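Local structure of hypothetical protein RV2626C (Mycobacterium tuberculosis, 1Y5H) at residues 13-18 and 119-124; 39-44 and 54-59; 83-88 and 106-111. The protein is of unknown function but belongs to the CBS-domain family, forms a homodimer and, unlike some relatives, does not seem to bind AMP. All blocks are in the same frame, centred on the assembly; numbering follows the deposited sequence.

Interaction 1 (13-18 and 119-124); sequences IMNAGV and IVTEAD
Asn15 carries most of the polar part of this contact, and its side chain runs over the carbonyl of Ile119. Asn15 CB lies 3.5 Å from Ile119 O, and chi1 of -63° sets CG beside the backbone N and carries the amide on toward Asp124. Asn15 ND2 makes a weak bond back to Ile119 O and lies 2.9 Å from Asp124 OD2, while Asn15 OD1 accepts from a water that also donates to Asp124 OD1. Asparagine suits the place because its amide gives an N-H, weakly, to Ile119 O and accepts from the water at OD1. Ile119 O is the more strongly held from the backbone: Asn15 N donates to it over 2.9 Å, almost straight at 173°, and Ile119 N returns a bond to Asn15 O, completing an antiparallel hydrogen-bonded pair. Asp124 OD2 accepts from Thr121 N, and Thr121 OG1 accepts from Asp124 N at 3.0 Å, a capping box that starts the helix at 122-127. The charge of Asp124 finds its strongest partner in Arg127. Apolar groups fill the rest. CB of the selenomethionine Met14 is pressed to 3.2 Å from Val120 CG2, tighter than usual, and the Ile13 and Val120 side chains cross at about a right angle, CD1 of Ile13 3.9 Å from CG1 of Val120. Short strand 15-16, from the first CBS range, thus becomes an edge of the sheet of the second, beside strand 115-121; Val120 bonds onward to Val108 of strand 107-112, and Met96 of helix 93-103 packs on Ile13 and Val120.

Interaction 2 (39-44 and 54-59); sequences IGALPI and MLTDRD
The open end of the beta hairpin of the first CBS range, strands 41-45 and 51-56, lies here, and its second strand runs into helix 57-65. Leu42 and Leu55 form a hydrogen-bonded pair: Leu42 N reaches Leu55 O at 2.8 Å, and Leu55 N answers Leu42 O, both in the carbonyl plane. Proline suits position 43, since in a non-hydrogen-bonded pair with Met54 no N-H is needed toward that strand. Selenomethionine Met54, bent at chi2 (-70°) and chi3 (-68°), folds back over the neighbouring strand, bringing SE 3.5 Å from Pro43 CA and CE 3.6 Å from Ala41 CB. On the other face Ile44 CG1 leans obliquely on Leu55 CB at 3.8 Å, and Leu55 continues to Ala30 of helix 27-37 and Leu79 of helix 76-80. Gly40 O takes Asp57 N at 2.9 Å, and Gly40, lacking a side chain, lets the Asp57 carboxylate lie close. In a capping box, Thr56 N donates to Asp59 OD2 and Asp59 N to Thr56 OG1. Charge takes over at the helix start: Asp57 pairs with Arg58 of the second subunit and vice versa, reciprocal salt bridges that join the subunits and probably keep each Asp57 ionised.

Interaction 3 (83-88 and 106-111); sequences SIYYVD and RRVPVI
Val87 lies at the tight heart of this contact, bonded to the neighbouring strand through both its backbone polar atoms. Its N donates to Pro109 O at 3.1 Å, and its O accepts from Ile111 N at 2.9 Å; each donor comes nearly along the C=O axis, so the two short stretches are held in parallel register. The next bond toward the start of the chain cannot form, because Pro109 has no N-H: its CD instead sits 3.3 Å from Tyr85 O, and the ladder stops there. The branches of Val87 fill the face shared with Val108 and Val110. The Val87 and Val108 side chains cross at about a right angle, CG1 to CG1, and Val87 CG2 meets Val110 CG2 at 4.1 Å. Compact beta-branched residues suit this interior, since Val99 of helix 93-103 packs on both Val87 and Val108. That helix is the connection of a beta-alpha-beta unit, strand 87-88, helix 93-103, strand 107-112, the building element of the second CBS range. Tyr85 is also buried: its ring crosses Pro109 at about a right angle, stacks on His103, a zinc ligand by similarity, and keeps its CE1 edge 3.8 Å from Arg107 O. Tyr85 OH is 2.6 Å from a water that lies in the ring plane and donates to Arg107 O. The solvent side is that of Tyr86 and Asp88, both exposed, with Ile111 buried beneath Tyr86. There Ile111 CG1 approaches Tyr86 CG obliquely at 3.7 Å and holds the ring near the strand. In Asp88, chi1 of 173° sets CG anti to the backbone N, and OD2 accepts from the backbone N of Asn90 rather than from the neighbouring strand.

Overall arrangement
Interactions 1 and 3 share one sheet, their centres about 10 Å apart: strand 115-121 lies between 15-16 and 107-112, with Val120 CG2 and Val110 CG2 3.4 Å apart. Interaction 2 belongs to the other sheet and meets interaction 3 across the interface of the two CBS ranges, where Met54 SE packs 3.2 Å from Pro109 CG and Met54 N probably bonds to Ser83 O. Ile119 CD1 also reaches Pro43 CB at 4.1 Å, so interaction 1 touches the hairpin too. The two histidines that probably bind zinc, as inferred from similarity, adjoin different contacts: between nearest side-chain atoms, His103 is about 3 Å from Tyr85 and His128 about 4 Å from Ile13.

Interaction 1 (13-18 and 119-124)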
ATOM      1  N   ILE A  13       8.312  -0.111 -24.108  1.00 26.10           N
ATOM      2  CA  ILE A  13       8.558   0.639 -22.880  1.00 25.63           C
ATOM      3  C   ILE A  13       8.554  -0.184 -21.591  1.00 24.08           C
ATOM      4  O   ILE A  13       8.809   0.350 -20.514  1.00 25.39           O
ATOM      5  CB  ILE A  13       7.521   1.770 -22.720  1.00 26.98           C
ATOM      6  CG1 ILE A  13       6.119   1.176 -22.548  1.00 27.25           C
ATOM      7  CG2 ILE A  13       7.542   2.676 -23.950  1.00 28.95           C
ATOM      8  CD1 ILE A  13       5.036   2.218 -22.351  1.00 27.76           C
HETATM    9  N   MSE A  14       8.277  -1.474 -21.695  1.00 23.24           N
HETATM   10  CA  MSE A  14       8.221  -2.324 -20.510  1.00 23.38           C
HETATM   11  C   MSE A  14       9.577  -2.634 -19.894  1.00 23.92           C
HETATM   12  O   MSE A  14      10.617  -2.534 -20.549  1.00 23.09           O
HETATM   13  CB  MSE A  14       7.545  -3.650 -20.847  1.00 21.67           C
HETATM   14  CG  MSE A  14       8.373  -4.533 -21.762  1.00 23.29           C
HETATM   15 SE   MSE A  14       7.538  -6.205 -22.154  1.00 26.06          SE
HETATM   16  CE  MSE A  14       9.036  -7.108 -22.984  1.00 24.16           C
ATOM     17  N   ASN A  15       9.540  -3.019 -18.623  1.00 21.56           N
ATOM     18  CA  ASN A  15      10.733  -3.423 -17.894  1.00 22.18           C
ATOM     19  C   ASN A  15      10.759  -4.917 -18.155  1.00 22.04           C
ATOM     20  O   ASN A  15       9.981  -5.681 -17.576  1.00 22.41           O
ATOM     21  CB  ASN A  15      10.569  -3.146 -16.402  1.00 20.84           C
ATOM     22  CG  ASN A  15      10.417  -1.665 -16.103  1.00 25.42           C
ATOM     23  OD1 ASN A  15      11.352  -0.885 -16.282  1.00 24.79           O
ATOM     24  ND2 ASN A  15       9.231  -1.270 -15.653  1.00 25.20           N
ATOM     25  N   ALA A  16      11.636  -5.334 -19.054  1.00 22.95           N
ATOM     26  CA  ALA A  16      11.731  -6.732 -19.425  1.00 23.40           C
ATOM     27  C   ALA A  16      12.636  -7.537 -18.503  1.00 23.27           C
ATOM     28  O   ALA A  16      13.521  -6.990 -17.849  1.00 22.56           O
ATOM     29  CB  ALA A  16      12.223  -6.840 -20.859  1.00 25.44           C
ATOM     30  N   GLY A  17      12.396  -8.841 -18.455  1.00 25.23           N
ATOM     31  CA  GLY A  17      13.212  -9.723 -17.643  1.00 24.95           C
ATOM     32  C   GLY A  17      12.927  -9.737 -16.152  1.00 25.42           C
ATOM     33  O   GLY A  17      13.771 -10.173 -15.368  1.00 26.22           O
ATOM     34  N   VAL A  18      11.757  -9.254 -15.749  1.00 25.21           N
ATOM     35  CA  VAL A  18      11.400  -9.248 -14.337  1.00 25.45           C
ATOM     36  C   VAL A  18      10.983 -10.666 -13.962  1.00 23.94           C
ATOM     37  O   VAL A  18      10.410 -11.382 -14.780  1.00 23.89           O
ATOM     38  CB  VAL A  18      10.238  -8.267 -14.049  1.00 25.78           C
ATOM     39  CG1 VAL A  18      10.674  -6.837 -14.373  1.00 27.10           C
ATOM     40  CG2 VAL A  18       9.015  -8.648 -14.868  1.00 28.35           C
ATOM     41  N   ILE A 119       6.876  -5.876 -17.207  1.00 18.27           N
ATOM     42  CA  ILE A 119       5.914  -5.089 -16.440  1.00 19.38           C
ATOM     43  C   ILE A 119       6.019  -3.646 -16.917  1.00 20.92           C
ATOM     44  O   ILE A 119       7.122  -3.126 -17.091  1.00 20.32           O
ATOM     45  CB  ILE A 119       6.236  -5.115 -14.920  1.00 20.14           C
ATOM     46  CG1 ILE A 119       5.924  -6.492 -14.322  1.00 21.73           C
ATOM     47  CG2 ILE A 119       5.458  -4.010 -14.203  1.00 22.27           C
ATOM     48  CD1 ILE A 119       4.437  -6.817 -14.199  1.00 25.40           C
ATOM     49  N   VAL A 120       4.882  -2.995 -17.133  1.00 19.34           N
ATOM     50  CA  VAL A 120       4.899  -1.603 -17.558  1.00 21.10           C
ATOM     51  C   VAL A 120       4.249  -0.753 -16.474  1.00 21.49           C
ATOM     52  O   VAL A 120       3.188  -1.104 -15.967  1.00 21.09           O
ATOM     53  CB  VAL A 120       4.131  -1.398 -18.879  1.00 22.78           C
ATOM     54  CG1 VAL A 120       4.122   0.077 -19.241  1.00 27.15           C
ATOM     55  CG2 VAL A 120       4.779  -2.195 -19.990  1.00 27.06           C
ATOM     56  N   THR A 121       4.893   0.350 -16.105  1.00 22.56           N
ATOM     57  CA  THR A 121       4.335   1.235 -15.082  1.00 23.65           C
ATOM     58  C   THR A 121       3.835   2.519 -15.722  1.00 23.60           C
ATOM     59  O   THR A 121       4.190   2.844 -16.851  1.00 21.54           O
ATOM     60  CB  THR A 121       5.376   1.630 -14.009  1.00 25.27           C
ATOM     61  OG1 THR A 121       6.306   2.574 -14.559  1.00 26.64           O
ATOM     62  CG2 THR A 121       6.126   0.402 -13.521  1.00 25.63           C
ATOM     63  N   GLU A 122       3.013   3.252 -14.984  1.00 25.72           N
ATOM     64  CA  GLU A 122       2.477   4.505 -15.485  1.00 27.55           C
ATOM     65  C   GLU A 122       3.633   5.470 -15.731  1.00 26.35           C
ATOM     66  O   GLU A 122       3.606   6.253 -16.677  1.00 26.58           O
ATOM     67  CB  GLU A 122       1.494   5.088 -14.474  1.00 31.28           C
ATOM     68  CG  GLU A 122       0.562   6.120 -15.065  1.00 36.45           C
ATOM     69  CD  GLU A 122      -0.592   6.455 -14.143  1.00 39.82           C
ATOM     70  OE1 GLU A 122      -0.334   6.949 -13.024  1.00 41.72           O
ATOM     71  OE2 GLU A 122      -1.755   6.223 -14.540  1.00 42.66           O
ATOM     72  N   ALA A 123       4.656   5.393 -14.885  1.00 26.87           N
ATOM     73  CA  ALA A 123       5.828   6.255 -15.021  1.00 27.44           C
ATOM     74  C   ALA A 123       6.563   5.952 -16.324  1.00 27.50           C
ATOM     75  O   ALA A 123       7.109   6.856 -16.961  1.00 27.70           O
ATOM     76  CB  ALA A 123       6.759   6.065 -13.836  1.00 28.13           C
ATOM     77  N   ASP A 124       6.584   4.681 -16.716  1.00 26.25           N
ATOM     78  CA  ASP A 124       7.230   4.287 -17.962  1.00 26.80           C
ATOM     79  C   ASP A 124       6.526   4.972 -19.131  1.00 28.36           C
ATOM     80  O   ASP A 124       7.167   5.433 -20.073  1.00 28.79           O
ATOM     81  CB  ASP A 124       7.165   2.767 -18.161  1.00 26.97           C
ATOM     82  CG  ASP A 124       8.062   2.007 -17.203  1.00 28.88           C
ATOM     83  OD1 ASP A 124       9.182   2.487 -16.932  1.00 27.86           O
ATOM     84  OD2 ASP A 124       7.653   0.919 -16.736  1.00 26.50           O
TER
HETATM   85  O   HOH W   1      10.791   1.457 -15.139  1.00 28.71           O

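Interaction 2 (39-44 and 54-59)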
ATOM      1  N   ILE A  39       8.885  -2.431  -4.193  1.00 25.11           N
ATOM      2  CA  ILE A  39       7.697  -2.290  -5.025  1.00 25.26           C
ATOM      3  C   ILE A  39       6.464  -2.726  -4.241  1.00 24.09           C
ATOM      4  O   ILE A  39       6.577  -3.399  -3.212  1.00 23.93           O
ATOM      5  CB  ILE A  39       7.794  -3.138  -6.314  1.00 26.38           C
ATOM      6  CG1 ILE A  39       8.180  -4.577  -5.965  1.00 28.75           C
ATOM      7  CG2 ILE A  39       8.790  -2.507  -7.276  1.00 27.39           C
ATOM      8  CD1 ILE A  39       8.368  -5.465  -7.172  1.00 30.33           C
ATOM      9  N   GLY A  40       5.290  -2.345  -4.737  1.00 23.54           N
ATOM     10  CA  GLY A  40       4.057  -2.696  -4.052  1.00 24.42           C
ATOM     11  C   GLY A  40       3.181  -3.701  -4.771  1.00 23.61           C
ATOM     12  O   GLY A  40       2.068  -3.982  -4.328  1.00 23.56           O
ATOM     13  N   ALA A  41       3.665  -4.241  -5.885  1.00 23.82           N
ATOM     14  CA  ALA A  41       2.900  -5.222  -6.648  1.00 23.94           C
ATOM     15  C   ALA A  41       3.839  -6.189  -7.358  1.00 23.47           C
ATOM     16  O   ALA A  41       4.850  -5.780  -7.934  1.00 25.09           O
ATOM     17  CB  ALA A  41       1.999  -4.522  -7.656  1.00 26.46           C
ATOM     18  N   LEU A  42       3.494  -7.471  -7.308  1.00 21.87           N
ATOM     19  CA  LEU A  42       4.301  -8.524  -7.921  1.00 20.83           C
ATOM     20  C   LEU A  42       3.466  -9.393  -8.848  1.00 18.00           C
ATOM     21  O   LEU A  42       2.326  -9.724  -8.539  1.00 17.10           O
ATOM     22  CB  LEU A  42       4.880  -9.445  -6.840  1.00 24.02           C
ATOM     23  CG  LEU A  42       5.816  -8.923  -5.753  1.00 27.14           C
ATOM     24  CD1 LEU A  42       5.909  -9.947  -4.628  1.00 29.30           C
ATOM     25  CD2 LEU A  42       7.180  -8.645  -6.351  1.00 27.87           C
ATOM     26  N   PRO A  43       4.021  -9.762 -10.013  1.00 17.27           N
ATOM     27  CA  PRO A  43       3.261 -10.616 -10.928  1.00 15.99           C
ATOM     28  C   PRO A  43       3.412 -12.035 -10.376  1.00 15.49           C
ATOM     29  O   PRO A  43       4.503 -12.424  -9.955  1.00 16.57           O
ATOM     30  CB  PRO A  43       3.979 -10.415 -12.266  1.00 17.53           C
ATOM     31  CG  PRO A  43       5.398 -10.159 -11.854  1.00 17.75           C
ATOM     32  CD  PRO A  43       5.250  -9.251 -10.649  1.00 17.62           C
ATOM     33  N   ILE A  44       2.318 -12.786 -10.346  1.00 15.21           N
ATOM     34  CA  ILE A  44       2.331 -14.152  -9.813  1.00 15.69           C
ATOM     35  C   ILE A  44       2.060 -15.151 -10.933  1.00 17.74           C
ATOM     36  O   ILE A  44       1.100 -14.997 -11.686  1.00 17.16           O
ATOM     37  CB  ILE A  44       1.256 -14.305  -8.699  1.00 14.72           C
ATOM     38  CG1 ILE A  44       1.472 -13.236  -7.617  1.00 17.66           C
ATOM     39  CG2 ILE A  44       1.311 -15.703  -8.092  1.00 17.78           C
ATOM     40  CD1 ILE A  44       2.857 -13.242  -6.995  1.00 17.43           C
HETATM   41  N   MSE A  54      -1.870 -10.473 -10.133  1.00 18.95           N
HETATM   42  CA  MSE A  54      -0.961  -9.535  -9.484  1.00 18.26           C
HETATM   43  C   MSE A  54      -1.269  -9.544  -7.992  1.00 18.26           C
HETATM   44  O   MSE A  54      -2.433  -9.642  -7.588  1.00 19.71           O
HETATM   45  CB  MSE A  54      -1.157  -8.111 -10.013  1.00 21.41           C
HETATM   46  CG  MSE A  54      -0.712  -7.862 -11.451  1.00 22.25           C
HETATM   47 SE   MSE A  54       1.201  -7.913 -11.716  1.00 25.84          SE
HETATM   48  CE  MSE A  54       1.719  -6.339 -10.745  1.00 26.59           C
ATOM     49  N   LEU A  55      -0.223  -9.454  -7.182  1.00 18.85           N
ATOM     50  CA  LEU A  55      -0.367  -9.423  -5.732  1.00 17.74           C
ATOM     51  C   LEU A  55       0.202  -8.093  -5.259  1.00 18.28           C
ATOM     52  O   LEU A  55       1.332  -7.751  -5.596  1.00 19.14           O
ATOM     53  CB  LEU A  55       0.428 -10.562  -5.086  1.00 18.62           C
ATOM     54  CG  LEU A  55       0.356 -10.610  -3.552  1.00 17.21           C
ATOM     55  CD1 LEU A  55      -1.030 -11.071  -3.120  1.00 17.41           C
ATOM     56  CD2 LEU A  55       1.429 -11.550  -3.009  1.00 17.81           C
ATOM     57  N   THR A  56      -0.572  -7.343  -4.478  1.00 18.27           N
ATOM     58  CA  THR A  56      -0.096  -6.062  -3.975  1.00 19.24           C
ATOM     59  C   THR A  56       0.170  -6.138  -2.479  1.00 18.16           C
ATOM     60  O   THR A  56      -0.287  -7.062  -1.797  1.00 18.56           O
ATOM     61  CB  THR A  56      -1.115  -4.931  -4.220  1.00 20.43           C
ATOM     62  OG1 THR A  56      -2.301  -5.174  -3.449  1.00 21.81           O
ATOM     63  CG2 THR A  56      -1.472  -4.850  -5.702  1.00 21.36           C
ATOM     64  N   ASP A  57       0.919  -5.166  -1.972  1.00 20.56           N
ATOM     65  CA  ASP A  57       1.208  -5.140  -0.553  1.00 18.86           C
ATOM     66  C   ASP A  57      -0.082  -4.998   0.247  1.00 19.73           C
ATOM     67  O   ASP A  57      -0.249  -5.661   1.275  1.00 18.44           O
ATOM     68  CB  ASP A  57       2.203  -4.011  -0.216  1.00 20.79           C
ATOM     69  CG  ASP A  57       1.847  -2.667  -0.856  1.00 22.18           C
ATOM     70  OD1 ASP A  57       2.693  -1.754  -0.762  1.00 24.39           O
ATOM     71  OD2 ASP A  57       0.753  -2.508  -1.439  1.00 22.67           O
ATOM     72  N   ARG A  58      -1.006  -4.164  -0.233  1.00 18.86           N
ATOM     73  CA  ARG A  58      -2.268  -3.989   0.474  1.00 19.62           C
ATOM     74  C   ARG A  58      -3.072  -5.288   0.466  1.00 19.22           C
ATOM     75  O   ARG A  58      -3.772  -5.588   1.435  1.00 18.13           O
ATOM     76  CB  ARG A  58      -3.099  -2.853  -0.131  1.00 20.94           C
ATOM     77  CG  ARG A  58      -4.355  -2.577   0.672  1.00 22.83           C
ATOM     78  CD  ARG A  58      -5.011  -1.254   0.319  1.00 23.46           C
ATOM     79  NE  ARG A  58      -6.246  -1.064   1.081  1.00 24.81           N
ATOM     80  CZ  ARG A  58      -6.302  -0.742   2.371  1.00 25.06           C
ATOM     81  NH1 ARG A  58      -5.189  -0.558   3.068  1.00 22.35           N
ATOM     82  NH2 ARG A  58      -7.481  -0.621   2.972  1.00 24.74           N
ATOM     83  N   ASP A  59      -2.966  -6.061  -0.617  1.00 18.60           N
ATOM     84  CA  ASP A  59      -3.671  -7.343  -0.715  1.00 18.38           C
ATOM     85  C   ASP A  59      -3.269  -8.246   0.450  1.00 16.18           C
ATOM     86  O   ASP A  59      -4.106  -8.895   1.067  1.00 17.31           O
ATOM     87  CB  ASP A  59      -3.301  -8.097  -2.001  1.00 19.83           C
ATOM     88  CG  ASP A  59      -4.026  -7.585  -3.225  1.00 24.92           C
ATOM     89  OD1 ASP A  59      -5.002  -6.816  -3.084  1.00 24.09           O
ATOM     90  OD2 ASP A  59      -3.616  -7.981  -4.344  1.00 25.46           O
TER

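Interaction 3 (83-88 and 106-111)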
ATOM      1  N   SER A  83      -7.046 -10.865  -8.971  1.00 28.40           N
ATOM      2  CA  SER A  83      -6.664  -9.720  -9.787  1.00 28.54           C
ATOM      3  C   SER A  83      -5.937 -10.064 -11.081  1.00 28.49           C
ATOM      4  O   SER A  83      -4.711  -9.952 -11.155  1.00 29.26           O
ATOM      5  CB  SER A  83      -5.779  -8.786  -8.955  1.00 29.81           C
ATOM      6  OG  SER A  83      -6.372  -8.500  -7.700  1.00 30.05           O
ATOM      7  N   ILE A  84      -6.676 -10.466 -12.108  1.00 28.01           N
ATOM      8  CA  ILE A  84      -6.024 -10.785 -13.365  1.00 27.35           C
ATOM      9  C   ILE A  84      -6.293  -9.762 -14.463  1.00 26.76           C
ATOM     10  O   ILE A  84      -7.393  -9.654 -15.009  1.00 24.59           O
ATOM     11  CB  ILE A  84      -6.397 -12.200 -13.876  1.00 31.02           C
ATOM     12  CG1 ILE A  84      -5.571 -12.519 -15.128  1.00 33.05           C
ATOM     13  CG2 ILE A  84      -7.886 -12.285 -14.158  1.00 33.64           C
ATOM     14  CD1 ILE A  84      -5.692 -13.952 -15.615  1.00 36.93           C
ATOM     15  N   TYR A  85      -5.262  -8.987 -14.757  1.00 22.00           N
ATOM     16  CA  TYR A  85      -5.324  -7.986 -15.804  1.00 21.64           C
ATOM     17  C   TYR A  85      -3.946  -7.974 -16.427  1.00 20.17           C
ATOM     18  O   TYR A  85      -2.960  -8.308 -15.770  1.00 21.04           O
ATOM     19  CB  TYR A  85      -5.696  -6.608 -15.232  1.00 19.89           C
ATOM     20  CG  TYR A  85      -4.938  -6.204 -13.983  1.00 22.73           C
ATOM     21  CD1 TYR A  85      -3.697  -5.572 -14.065  1.00 21.52           C
ATOM     22  CD2 TYR A  85      -5.462  -6.462 -12.715  1.00 21.69           C
ATOM     23  CE1 TYR A  85      -2.999  -5.211 -12.917  1.00 22.28           C
ATOM     24  CE2 TYR A  85      -4.771  -6.106 -11.563  1.00 22.13           C
ATOM     25  CZ  TYR A  85      -3.541  -5.483 -11.670  1.00 21.69           C
ATOM     26  OH  TYR A  85      -2.851  -5.149 -10.529  1.00 23.83           O
ATOM     27  N   TYR A  86      -3.883  -7.611 -17.700  1.00 18.51           N
ATOM     28  CA  TYR A  86      -2.618  -7.573 -18.416  1.00 18.71           C
ATOM     29  C   TYR A  86      -2.852  -6.987 -19.790  1.00 19.18           C
ATOM     30  O   TYR A  86      -3.989  -6.742 -20.179  1.00 20.29           O
ATOM     31  CB  TYR A  86      -2.045  -8.988 -18.572  1.00 19.51           C
ATOM     32  CG  TYR A  86      -2.946  -9.981 -19.295  1.00 19.93           C
ATOM     33  CD1 TYR A  86      -3.071  -9.977 -20.693  1.00 20.20           C
ATOM     34  CD2 TYR A  86      -3.655 -10.940 -18.578  1.00 20.77           C
ATOM     35  CE1 TYR A  86      -3.884 -10.917 -21.347  1.00 21.59           C
ATOM     36  CE2 TYR A  86      -4.464 -11.874 -19.219  1.00 23.12           C
ATOM     37  CZ  TYR A  86      -4.573 -11.860 -20.597  1.00 22.38           C
ATOM     38  OH  TYR A  86      -5.362 -12.809 -21.205  1.00 26.08           O
ATOM     39  N   VAL A  87      -1.761  -6.752 -20.505  1.00 20.31           N
ATOM     40  CA  VAL A  87      -1.834  -6.253 -21.865  1.00 22.73           C
ATOM     41  C   VAL A  87      -0.900  -7.099 -22.710  1.00 24.08           C
ATOM     42  O   VAL A  87       0.077  -7.667 -22.210  1.00 21.78           O
ATOM     43  CB  VAL A  87      -1.411  -4.766 -21.987  1.00 21.28           C
ATOM     44  CG1 VAL A  87      -2.379  -3.890 -21.215  1.00 24.78           C
ATOM     45  CG2 VAL A  87       0.017  -4.571 -21.489  1.00 21.83           C
ATOM     46  N   ASP A  88      -1.220  -7.190 -23.994  1.00 24.54           N
ATOM     47  CA  ASP A  88      -0.410  -7.942 -24.937  1.00 26.88           C
ATOM     48  C   ASP A  88       0.834  -7.110 -25.236  1.00 25.77           C
ATOM     49  O   ASP A  88       0.814  -5.884 -25.109  1.00 23.74           O
ATOM     50  CB  ASP A  88      -1.203  -8.182 -26.222  1.00 29.83           C
ATOM     51  CG  ASP A  88      -0.366  -8.804 -27.317  1.00 32.87           C
ATOM     52  OD1 ASP A  88       0.144  -9.927 -27.116  1.00 34.31           O
ATOM     53  OD2 ASP A  88      -0.213  -8.165 -28.380  1.00 35.34           O
ATOM     54  N   ARG A 106      -1.145   1.162 -10.975  1.00 30.28           N
ATOM     55  CA  ARG A 106      -0.061   1.921 -11.572  1.00 30.68           C
ATOM     56  C   ARG A 106       0.884   1.102 -12.431  1.00 30.00           C
ATOM     57  O   ARG A 106       1.778   1.651 -13.071  1.00 29.85           O
ATOM     58  N   ARG A 107       0.709  -0.213 -12.431  1.00 28.20           N
ATOM     59  CA  ARG A 107       1.549  -1.068 -13.251  1.00 28.48           C
ATOM     60  C   ARG A 107       0.758  -2.268 -13.739  1.00 25.97           C
ATOM     61  O   ARG A 107      -0.154  -2.750 -13.061  1.00 27.96           O
ATOM     62  CB  ARG A 107       2.801  -1.511 -12.490  1.00 29.66           C
ATOM     63  CG  ARG A 107       2.570  -2.414 -11.299  1.00 32.04           C
ATOM     64  CD  ARG A 107       3.915  -2.807 -10.699  1.00 32.00           C
ATOM     65  NE  ARG A 107       4.668  -1.631 -10.275  1.00 34.14           N
ATOM     66  CZ  ARG A 107       5.996  -1.545 -10.263  1.00 33.40           C
ATOM     67  NH1 ARG A 107       6.740  -2.570 -10.653  1.00 32.78           N
ATOM     68  NH2 ARG A 107       6.581  -0.425  -9.868  1.00 34.19           N
ATOM     69  N   VAL A 108       1.119  -2.745 -14.922  1.00 23.55           N
ATOM     70  CA  VAL A 108       0.425  -3.857 -15.549  1.00 21.14           C
ATOM     71  C   VAL A 108       1.398  -4.859 -16.151  1.00 19.70           C
ATOM     72  O   VAL A 108       2.440  -4.479 -16.680  1.00 19.76           O
ATOM     73  CB  VAL A 108      -0.493  -3.325 -16.672  1.00 20.82           C
ATOM     74  CG1 VAL A 108      -1.128  -4.466 -17.436  1.00 24.86           C
ATOM     75  CG2 VAL A 108      -1.556  -2.417 -16.071  1.00 23.54           C
ATOM     76  N   PRO A 109       1.070  -6.156 -16.068  1.00 18.80           N
ATOM     77  CA  PRO A 109       1.937  -7.198 -16.626  1.00 19.11           C
ATOM     78  C   PRO A 109       1.788  -7.220 -18.143  1.00 19.90           C
ATOM     79  O   PRO A 109       0.719  -6.921 -18.673  1.00 18.88           O
ATOM     80  CB  PRO A 109       1.398  -8.493 -16.008  1.00 19.70           C
ATOM     81  CG  PRO A 109       0.526  -8.056 -14.875  1.00 21.57           C
ATOM     82  CD  PRO A 109      -0.047  -6.745 -15.315  1.00 19.37           C
ATOM     83  N   VAL A 110       2.865  -7.563 -18.838  1.00 19.64           N
ATOM     84  CA  VAL A 110       2.831  -7.658 -20.293  1.00 20.70           C
ATOM     85  C   VAL A 110       2.976  -9.136 -20.640  1.00 21.67           C
ATOM     86  O   VAL A 110       3.879  -9.816 -20.140  1.00 21.07           O
ATOM     87  CB  VAL A 110       3.970  -6.843 -20.928  1.00 21.69           C
ATOM     88  CG1 VAL A 110       3.891  -6.930 -22.443  1.00 22.62           C
ATOM     89  CG2 VAL A 110       3.874  -5.397 -20.475  1.00 21.34           C
ATOM     90  N   ILE A 111       2.072  -9.631 -21.481  1.00 22.87           N
ATOM     91  CA  ILE A 111       2.059 -11.033 -21.876  1.00 26.34           C
ATOM     92  C   ILE A 111       2.355 -11.241 -23.354  1.00 28.40           C
ATOM     93  O   ILE A 111       1.998 -10.417 -24.196  1.00 27.19           O
ATOM     94  CB  ILE A 111       0.675 -11.670 -21.567  1.00 26.62           C
ATOM     95  CG1 ILE A 111       0.366 -11.554 -20.070  1.00 29.65           C
ATOM     96  CG2 ILE A 111       0.650 -13.125 -22.004  1.00 30.43           C
ATOM     97  CD1 ILE A 111       1.356 -12.269 -19.180  1.00 30.33           C
TER
HETATM   98  O   HOH W   2      -0.657  -3.748 -10.334  1.00 27.90           O